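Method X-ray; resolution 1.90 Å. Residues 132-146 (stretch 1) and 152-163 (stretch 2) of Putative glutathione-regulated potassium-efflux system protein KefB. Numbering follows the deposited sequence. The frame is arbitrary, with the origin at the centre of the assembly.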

# COMPACT_ATOMS: atom_id res chain seq x y z
N LYS A 132 22.02 7.17 -14.19
CA LYS A 132 21.50 6.47 -15.33
C LYS A 132 20.52 5.37 -15.06
O LYS A 132 19.89 4.93 -15.99
N GLY A 133 20.38 4.90 -13.84
CA GLY A 133 19.46 3.80 -13.81
C GLY A 133 18.02 4.25 -13.81
O GLY A 133 17.68 5.28 -14.30
N GLN A 134 17.20 3.41 -13.23
CA GLN A 134 15.77 3.60 -13.22
C GLN A 134 15.33 4.25 -11.91
O GLN A 134 16.02 4.20 -10.95
N ILE A 135 14.19 4.88 -11.92
CA ILE A 135 13.67 5.52 -10.76
C ILE A 135 12.18 5.21 -10.68
O ILE A 135 11.50 5.29 -11.65
N ALA A 136 11.72 4.84 -9.50
CA ALA A 136 10.32 4.69 -9.21
C ALA A 136 9.89 5.52 -8.02
O ALA A 136 10.63 5.81 -7.16
N ALA A 137 8.64 5.92 -8.05
CA ALA A 137 8.08 6.87 -7.08
C ALA A 137 6.69 6.44 -6.64
O ALA A 137 6.00 5.65 -7.32
N ILE A 138 6.28 6.95 -5.49
CA ILE A 138 4.98 6.63 -4.95
C ILE A 138 4.42 7.91 -4.43
O ILE A 138 5.12 8.69 -3.90
N ALA A 139 3.13 8.12 -4.64
CA ALA A 139 2.48 9.32 -4.20
C ALA A 139 0.98 9.13 -3.91
O ALA A 139 0.47 8.08 -4.05
N GLU A 140 0.33 10.20 -3.51
CA GLU A 140 -1.04 10.15 -3.07
C GLU A 140 -2.14 10.26 -4.12
O GLU A 140 -3.18 9.69 -3.99
N TYR A 141 -1.87 11.04 -5.14
CA TYR A 141 -2.85 11.50 -6.09
C TYR A 141 -2.38 11.39 -7.53
O TYR A 141 -1.22 11.52 -7.79
N PRO A 142 -3.31 11.16 -8.43
CA PRO A 142 -2.94 11.03 -9.85
C PRO A 142 -2.12 12.22 -10.36
O PRO A 142 -1.14 12.00 -11.06
N ASP A 143 -2.45 13.46 -9.97
CA ASP A 143 -1.65 14.59 -10.50
C ASP A 143 -0.18 14.54 -10.06
O ASP A 143 0.74 14.84 -10.84
N GLN A 144 0.04 14.12 -8.83
CA GLN A 144 1.39 13.93 -8.32
C GLN A 144 2.12 12.84 -9.12
O GLN A 144 3.30 12.99 -9.47
N LEU A 145 1.43 11.75 -9.42
CA LEU A 145 2.07 10.63 -10.11
C LEU A 145 2.40 11.00 -11.54
O LEU A 145 3.51 10.74 -12.01
N GLU A 146 1.43 11.63 -12.22
CA GLU A 146 1.64 12.15 -13.58
C GLU A 146 2.79 13.14 -13.60
O GLU A 146 3.65 13.08 -14.47
N GLY A 152 10.43 12.73 -15.14
CA GLY A 152 11.43 11.74 -15.52
C GLY A 152 11.51 10.44 -14.76
O GLY A 152 12.48 9.71 -14.97
N VAL A 153 10.55 10.11 -13.88
CA VAL A 153 10.64 8.78 -13.22
C VAL A 153 10.16 7.73 -14.21
O VAL A 153 9.38 8.06 -15.13
N ASP A 154 10.60 6.48 -14.05
CA ASP A 154 10.20 5.38 -14.95
C ASP A 154 8.85 4.72 -14.60
O ASP A 154 8.13 4.21 -15.50
N ALA A 155 8.51 4.70 -13.32
CA ALA A 155 7.26 4.09 -12.87
C ALA A 155 6.73 4.85 -11.68
O ALA A 155 7.51 5.27 -10.85
N ALA A 156 5.41 5.04 -11.58
CA ALA A 156 4.85 5.80 -10.48
C ALA A 156 3.59 5.10 -9.97
O ALA A 156 2.72 4.78 -10.77
N PHE A 157 3.48 4.89 -8.64
CA PHE A 157 2.40 4.08 -8.09
C PHE A 157 1.72 4.85 -7.02
O PHE A 157 2.29 5.76 -6.42
N ASN A 158 0.48 4.54 -6.78
CA ASN A 158 -0.29 5.30 -5.79
C ASN A 158 -0.20 4.62 -4.42
O ASN A 158 -0.42 3.40 -4.34
N ILE A 159 0.14 5.38 -3.37
CA ILE A 159 0.33 4.80 -2.02
C ILE A 159 -0.89 3.95 -1.59
O ILE A 159 -0.74 2.82 -1.10
N TYR A 160 -2.09 4.49 -1.79
CA TYR A 160 -3.32 3.83 -1.29
C TYR A 160 -3.77 2.65 -2.16
O TYR A 160 -4.25 1.68 -1.62
N SER A 161 -3.58 2.74 -3.48
CA SER A 161 -3.83 1.59 -4.36
C SER A 161 -2.94 0.42 -4.00
O SER A 161 -3.40 -0.72 -3.91
N GLU A 162 -1.66 0.70 -3.84
CA GLU A 162 -0.67 -0.31 -3.44
C GLU A 162 -1.00 -0.90 -2.07
O GLU A 162 -0.91 -2.13 -1.88
N ALA A 163 -1.37 -0.05 -1.13
CA ALA A 163 -1.83 -0.53 0.18
C ALA A 163 -2.99 -1.56 0.06
O ALA A 163 -2.93 -2.60 0.68

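The frame for the side chains is a pair of parallel strands, 134-139 and 155-158, whose axes approach to 4.7 Å with 21° between their directions. Four bridges fix the register, Ala 136 with Ala 155 through Ala 139 with Asn 158. The ladder bonds alternate in direction: Ala 137 N to Ala 155 O is 3.1 Å, Phe 157 N to Ala 137 O 2.9 Å, Ala 139 N to Phe 157 O 3.1 Å, and Ile 159 N to Ala 139 O 2.8 Å with a nearly straight angle of 170°. Because bridged residues share a face, this register decides which side chains can meet.

Apolar contacts follow from that division. On the face carrying Ala 136, Ile 138, Ala 155 and Phe 157, the methyls of the bridged alanines lie 4.3 Å apart, Ala 136 CB to Ala 155 CB. Ile 138 (chi1 t, chi2 t) reaches past the strand to the start of the helix, where its CG1 lies 3.6 Å from CG1 of Ile 159 (chi1 m, chi2 t), and its CD1 ends 4.4 Å from Glu 162 CG. Phe 157 has chi1 m; Ala 137 O approaches its ring obliquely. The other face carries Ala 137, Ala 139, Ala 156 and Asn 158. Here Leu 145 (chi1 m, chi2 t), whose CA-to-CB bond points toward stretch 2, sends a methyl over the strand: CD2 is 3.8 Å from Ala 156 CB and only 3.1 Å from Phe 157 O, while CD1 sits 4.0 Å from Asn 158 CB. The helix bearing Leu 145 runs almost antiparallel to that strand, at 167° with axes 8.3 Å apart, a spacing that this side chain helps to fill. Near the beginning of the ladder, Val 153 (chi1 m) places CG1 3.9 Å from Ile 135 CG2 and 4.2 Å from Ala 137 CB.

Polar side chains work at the two ends of the pairing. At the first, Asp 154 (chi1 m) points toward stretch 1 and its OD2 accepts from Ile 135 N at 2.8 Å, with an angle of 152°. Its own backbone N donates to Ile 135 O, also at 2.8 Å, so main chain and carboxylate together grip one residue. Ala 155 N adds a weak bond to the same Ile 135 O, at 3.5 Å.

At the far end, Asn 158 (chi1 t) divides its amide between two tasks. OD1 caps the following helix, accepting from Ser 161 N at 3.2 Å and, weakly, from Tyr 160 N at 2.8 Å; ND2 makes a weak bond of 2.9 Å to Glu 140 O. The CA-to-CB bond of Glu 140 (chi1 m, chi2 t) points away overall, yet the chain's end returns: Tyr 160 OH donates to Glu 140 OE2 at 2.8 Å, the carboxylate oxygen lying near the ring plane, at its edge.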

# COMPACT_ATOMS: atom_id res chain seq x y z
CB LYS A 132 22.60 5.98 -16.25
CG LYS A 132 23.38 7.12 -16.94
CD LYS A 132 24.44 6.61 -17.85
CE LYS A 132 25.19 7.73 -18.50
NZ LYS A 132 26.29 7.28 -19.42
CB GLN A 134 15.06 2.28 -13.47
CG GLN A 134 15.48 1.60 -14.77
CD GLN A 134 14.68 0.40 -15.10
OE1 GLN A 134 13.84 0.46 -15.96
NE2 GLN A 134 14.92 -0.67 -14.44
CB ILE A 135 13.83 6.99 -10.85
CG1 ILE A 135 15.28 7.39 -11.05
CG2 ILE A 135 13.27 7.64 -9.69
CD1 ILE A 135 15.46 8.81 -11.44
CB ALA A 136 9.96 3.31 -9.04
CB ALA A 137 8.05 8.24 -7.67
CB ILE A 138 5.08 5.56 -3.86
CG1 ILE A 138 3.75 4.87 -3.59
CG2 ILE A 138 5.72 6.08 -2.62
CD1 ILE A 138 3.89 3.62 -2.87
CB ALA A 139 2.69 10.40 -5.19
CB GLU A 140 -1.27 11.22 -2.03
CG GLU A 140 -0.65 10.95 -0.76
CD GLU A 140 -1.22 11.80 0.31
OE1 GLU A 140 -0.94 12.98 0.34
OE2 GLU A 140 -2.01 11.29 1.08
CB TYR A 141 -3.22 12.95 -5.81
CG TYR A 141 -3.77 13.24 -4.43
CD1 TYR A 141 -5.01 12.79 -4.07
CD2 TYR A 141 -3.07 13.98 -3.54
CE1 TYR A 141 -5.53 13.07 -2.81
CE2 TYR A 141 -3.57 14.26 -2.31
CZ TYR A 141 -4.80 13.81 -1.94
OH TYR A 141 -5.30 14.09 -0.69
CB PRO A 142 -4.29 10.97 -10.56
CG PRO A 142 -5.20 10.30 -9.55
CD PRO A 142 -4.75 10.91 -8.22
CB ASP A 143 -2.30 16.01 -10.34
CG ASP A 143 -2.63 16.37 -8.92
OD1 ASP A 143 -2.30 15.61 -7.97
OD2 ASP A 143 -3.30 17.45 -8.75
CB GLN A 144 1.34 13.58 -6.85
CG GLN A 144 0.87 14.73 -5.89
CD GLN A 144 0.71 14.23 -4.46
OE1 GLN A 144 0.49 13.05 -4.23
NE2 GLN A 144 0.83 15.14 -3.50
CB LEU A 145 1.15 9.40 -10.09
CG LEU A 145 1.00 8.64 -8.73
CD1 LEU A 145 0.28 7.31 -9.03
CD2 LEU A 145 2.33 8.37 -8.10
CB GLU A 146 0.36 12.78 -14.13
CG GLU A 146 0.46 13.12 -15.61
CD GLU A 146 -0.83 13.61 -16.14
OE1 GLU A 146 -1.10 14.82 -15.98
OE2 GLU A 146 -1.59 12.79 -16.72
CB VAL A 153 9.87 8.66 -11.85
CG1 VAL A 153 10.23 9.81 -10.85
CG2 VAL A 153 8.39 8.53 -12.04
CB ASP A 154 11.31 4.34 -15.00
CG ASP A 154 12.66 4.95 -15.46
OD1 ASP A 154 12.85 5.11 -16.66
OD2 ASP A 154 13.52 5.28 -14.63
CB ALA A 155 7.48 2.63 -12.48
CB ALA A 156 4.51 7.21 -10.98
CB PHE A 157 2.97 2.77 -7.56
CG PHE A 157 3.49 1.89 -8.67
CD1 PHE A 157 2.59 1.30 -9.58
CD2 PHE A 157 4.86 1.69 -8.83
CE1 PHE A 157 3.04 0.51 -10.61
CE2 PHE A 157 5.33 0.89 -9.87
CZ PHE A 157 4.42 0.30 -10.76
CB ASN A 158 -1.76 5.34 -6.24
CG ASN A 158 -2.60 6.18 -5.32
OD1 ASN A 158 -2.93 5.75 -4.20
ND2 ASN A 158 -2.96 7.39 -5.78
CB ILE A 159 0.50 5.93 -0.98
CG1 ILE A 159 1.81 6.70 -1.18
CG2 ILE A 159 0.38 5.40 0.49
CD1 ILE A 159 1.86 7.96 -0.35
CB TYR A 160 -4.44 4.86 -1.09
CG TYR A 160 -3.92 5.92 -0.17
CD1 TYR A 160 -3.80 5.68 1.21
CD2 TYR A 160 -3.48 7.14 -0.68
CE1 TYR A 160 -3.26 6.63 2.05
CE2 TYR A 160 -2.95 8.11 0.16
CZ TYR A 160 -2.84 7.84 1.51
OH TYR A 160 -2.30 8.80 2.29
CB SER A 161 -3.59 1.98 -5.82
OG SER A 161 -4.48 3.04 -6.19
CB GLU A 162 0.75 0.31 -3.43
CG GLU A 162 1.24 0.72 -4.87
CD GLU A 162 1.16 -0.44 -5.87
OE1 GLU A 162 1.57 -1.58 -5.53
OE2 GLU A 162 0.68 -0.22 -7.01
CB ALA A 163 -2.23 0.63 1.06